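Side-chain contact in uncharacterized protein lp_2219 (Lactobacillus plantarum, PDB 3HFQ), which is of unknown function but adopts a seven-bladed beta-propeller of the lactonase family, consistent with, though not proof of, a lactone-hydrolysing role: residues Ile211-Tyr216 with Gly273-Ile278. The protein carries 1 engineered substitution. Sequence-based numbering, arbitrary orientation.
Sequences IASLKY and GHLTLI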
ATOM      1  N   ILE A 211      -6.861 -10.701  -9.136  1.00  8.11           N
ATOM      2  CA  ILE A 211      -7.205 -10.502  -7.738  1.00  8.71           C
ATOM      3  C   ILE A 211      -7.750 -11.832  -7.247  1.00 10.83           C
ATOM      4  O   ILE A 211      -8.596 -12.444  -7.896  1.00 10.41           O
ATOM      5  CB  ILE A 211      -8.293  -9.427  -7.512  1.00 10.85           C
ATOM      6  CG1 ILE A 211      -7.750  -8.039  -7.858  1.00 15.00           C
ATOM      7  CG2 ILE A 211      -8.730  -9.447  -6.035  1.00  9.69           C
ATOM      8  CD1 ILE A 211      -8.765  -6.916  -7.663  1.00 17.57           C
ATOM      9  N   ALA A 212      -7.247 -12.289  -6.109  1.00 10.60           N
ATOM     10  CA  ALA A 212      -7.711 -13.538  -5.535  1.00 12.17           C
ATOM     11  C   ALA A 212      -8.579 -13.216  -4.327  1.00 13.16           C
ATOM     12  O   ALA A 212      -8.191 -12.409  -3.479  1.00 11.86           O
ATOM     13  CB  ALA A 212      -6.521 -14.392  -5.110  1.00 14.30           C
ATOM     14  N   SER A 213      -9.768 -13.810  -4.261  1.00  9.41           N
ATOM     15  CA  SER A 213     -10.626 -13.600  -3.104  1.00 12.85           C
ATOM     16  C   SER A 213     -10.240 -14.717  -2.142  1.00 13.22           C
ATOM     17  O   SER A 213     -10.120 -15.872  -2.553  1.00 13.69           O
ATOM     18  CB  SER A 213     -12.111 -13.721  -3.474  1.00 14.80           C
ATOM     19  OG  SER A 213     -12.568 -12.578  -4.173  1.00 18.85           O
ATOM     20  N   LEU A 214     -10.036 -14.376  -0.874  1.00 10.56           N
ATOM     21  CA  LEU A 214      -9.643 -15.365   0.125  1.00 12.89           C
ATOM     22  C   LEU A 214     -10.559 -15.322   1.337  1.00 14.59           C
ATOM     23  O   LEU A 214     -11.054 -14.257   1.710  1.00 11.78           O
ATOM     24  CB  LEU A 214      -8.218 -15.092   0.615  1.00  9.86           C
ATOM     25  CG  LEU A 214      -7.122 -14.791  -0.412  1.00 12.42           C
ATOM     26  CD1 LEU A 214      -5.877 -14.313   0.318  1.00 13.37           C
ATOM     27  CD2 LEU A 214      -6.830 -16.036  -1.247  1.00 12.45           C
ATOM     28  N   LYS A 215     -10.783 -16.484   1.942  1.00  9.68           N
ATOM     29  CA  LYS A 215     -11.583 -16.570   3.154  1.00  8.18           C
ATOM     30  C   LYS A 215     -10.551 -16.677   4.275  1.00 11.75           C
ATOM     31  O   LYS A 215      -9.622 -17.481   4.188  1.00 14.02           O
ATOM     32  CB  LYS A 215     -12.463 -17.826   3.145  1.00 14.52           C
ATOM     33  CG  LYS A 215     -13.288 -18.021   4.416  1.00 14.62           C
ATOM     34  CD  LYS A 215     -14.446 -17.031   4.500  1.00 21.84           C
ATOM     35  CE  LYS A 215     -15.162 -17.112   5.846  1.00 25.65           C
ATOM     36  NZ  LYS A 215     -14.292 -16.640   6.963  1.00 23.29           N
ATOM     37  N   TYR A 216     -10.697 -15.865   5.315  1.00 11.03           N
ATOM     38  CA  TYR A 216      -9.763 -15.900   6.437  1.00 10.50           C
ATOM     39  C   TYR A 216     -10.466 -16.431   7.682  1.00 12.18           C
ATOM     40  O   TYR A 216     -11.595 -16.046   7.972  1.00 12.86           O
ATOM     41  CB  TYR A 216      -9.223 -14.495   6.721  1.00 10.02           C
ATOM     42  CG  TYR A 216      -8.235 -14.430   7.867  1.00  9.91           C
ATOM     43  CD1 TYR A 216      -6.960 -14.984   7.748  1.00  9.56           C
ATOM     44  CD2 TYR A 216      -8.573 -13.805   9.068  1.00 11.31           C
ATOM     45  CE1 TYR A 216      -6.043 -14.914   8.795  1.00 13.62           C
ATOM     46  CE2 TYR A 216      -7.666 -13.731  10.124  1.00 14.33           C
ATOM     47  CZ  TYR A 216      -6.401 -14.287   9.978  1.00 15.57           C
ATOM     48  OH  TYR A 216      -5.494 -14.201  11.012  1.00 13.03           O
ATOM     49  N   GLY A 273     -17.482 -13.265  -0.809  1.00 17.14           N
ATOM     50  CA  GLY A 273     -16.284 -12.711  -1.414  1.00 13.98           C
ATOM     51  C   GLY A 273     -16.202 -12.645  -2.929  1.00 17.68           C
ATOM     52  O   GLY A 273     -15.129 -12.384  -3.470  1.00 14.74           O
ATOM     53  N   HIS A 274     -17.309 -12.869  -3.628  1.00 10.67           N
ATOM     54  CA  HIS A 274     -17.263 -12.818  -5.084  1.00 10.70           C
ATOM     55  C   HIS A 274     -17.100 -11.393  -5.605  1.00 13.11           C
ATOM     56  O   HIS A 274     -17.609 -10.439  -5.015  1.00 11.82           O
ATOM     57  CB  HIS A 274     -18.507 -13.469  -5.691  1.00 13.24           C
ATOM     58  CG  HIS A 274     -18.495 -14.966  -5.627  1.00 18.15           C
ATOM     59  ND1 HIS A 274     -18.726 -15.664  -4.460  1.00 22.91           N
ATOM     60  CD2 HIS A 274     -18.250 -15.896  -6.579  1.00 18.22           C
ATOM     61  CE1 HIS A 274     -18.624 -16.959  -4.698  1.00 24.20           C
ATOM     62  NE2 HIS A 274     -18.335 -17.131  -5.974  1.00 18.99           N
ATOM     63  N   LEU A 275     -16.381 -11.266  -6.718  1.00  9.28           N
ATOM     64  CA  LEU A 275     -16.112  -9.973  -7.338  1.00 12.27           C
ATOM     65  C   LEU A 275     -16.675  -9.859  -8.754  1.00 12.45           C
ATOM     66  O   LEU A 275     -16.657 -10.822  -9.522  1.00 14.17           O
ATOM     67  CB  LEU A 275     -14.603  -9.732  -7.390  1.00 11.09           C
ATOM     68  CG  LEU A 275     -13.856  -9.817  -6.059  1.00 11.79           C
ATOM     69  CD1 LEU A 275     -12.359  -9.671  -6.308  1.00 10.22           C
ATOM     70  CD2 LEU A 275     -14.361  -8.732  -5.124  1.00  7.58           C
ATOM     71  N   THR A 276     -17.165  -8.668  -9.087  1.00 12.19           N
ATOM     72  CA  THR A 276     -17.720  -8.377 -10.404  1.00 11.81           C
ATOM     73  C   THR A 276     -17.170  -7.037 -10.887  1.00 11.30           C
ATOM     74  O   THR A 276     -17.391  -6.012 -10.247  1.00  9.84           O
ATOM     75  CB  THR A 276     -19.258  -8.274 -10.361  1.00 13.90           C
ATOM     76  OG1 THR A 276     -19.816  -9.548 -10.015  1.00 14.58           O
ATOM     77  CG2 THR A 276     -19.801  -7.837 -11.723  1.00 15.82           C
ATOM     78  N   LEU A 277     -16.457  -7.051 -12.010  1.00 12.79           N
ATOM     79  CA  LEU A 277     -15.886  -5.825 -12.569  1.00 12.89           C
ATOM     80  C   LEU A 277     -17.007  -4.922 -13.069  1.00 15.72           C
ATOM     81  O   LEU A 277     -17.820  -5.339 -13.892  1.00 13.99           O
ATOM     82  CB  LEU A 277     -14.954  -6.155 -13.736  1.00  9.59           C
ATOM     83  CG  LEU A 277     -14.269  -4.963 -14.410  1.00 16.55           C
ATOM     84  CD1 LEU A 277     -13.241  -4.373 -13.461  1.00 16.66           C
ATOM     85  CD2 LEU A 277     -13.605  -5.412 -15.700  1.00 20.16           C
ATOM     86  N   ILE A 278     -17.057  -3.688 -12.578  1.00 14.23           N
ATOM     87  CA  ILE A 278     -18.103  -2.771 -13.010  1.00 15.48           C
ATOM     88  C   ILE A 278     -17.573  -1.507 -13.680  1.00 13.52           C
ATOM     89  O   ILE A 278     -18.345  -0.750 -14.271  1.00 15.33           O
ATOM     90  CB  ILE A 278     -19.031  -2.367 -11.835  1.00 13.99           C
ATOM     91  CG1 ILE A 278     -18.237  -1.620 -10.763  1.00 12.51           C
ATOM     92  CG2 ILE A 278     -19.685  -3.607 -11.235  1.00 15.79           C
ATOM     93  CD1 ILE A 278     -19.113  -0.938  -9.734  1.00 16.65           C
TER
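Ser-213 gives its hydroxyl to the backbone carbonyl of Gly-273, with OG 2.7 Å from Gly-273 O. The two residues belong to neighbouring blades of the propeller. Strand 210-217 is third in its blade. Gly-273 lies in the connection between strands 263-269 and 275-282, the last two strands of the next blade. From the CA of Ser-213 the side chain heads for this connection. Its CB lies 3.3 Å from Gly-273 O, so the carbonyl oxygen meets the methylene as well as the hydroxyl. OG is swung to the side of its own backbone N, opposite the carbonyl carbon (chi1 -75°), and there it reaches Gly-273 O. The bond runs almost straight on from the carbonyl, with a C=O...OG angle of 160°. Within 273-278, OG also lies 3.6 Å from Leu-275 CG and from Leu-275 CD1. Leu-275 thus lies against the hydroxyl while its CD1 continues to Ile-211. There it meets the CG2 methyl at 3.6 Å, and the two side chains cross at about a right angle. Both also touch Leu-254 and Val-229, which extends this apolar patch into strands of both blades. Gly-273 has a positive phi, which by itself favours glycine, and a side chain there would point toward Ser-213. Without the serine hydroxyl, as with an alanine here, the Gly-273 carbonyl is likely to lose this inter-blade bond, and a small gap would probably open beside Leu-275. The contact is small, burying 144 Å² in all. It pairs one directed polar bond with methyl packing. The serine is buried, and the carbonyl it meets gives its hydroxyl a polar partner beside the leucine. One blade is thereby tied to the connection of the next by a side chain-to-backbone bond.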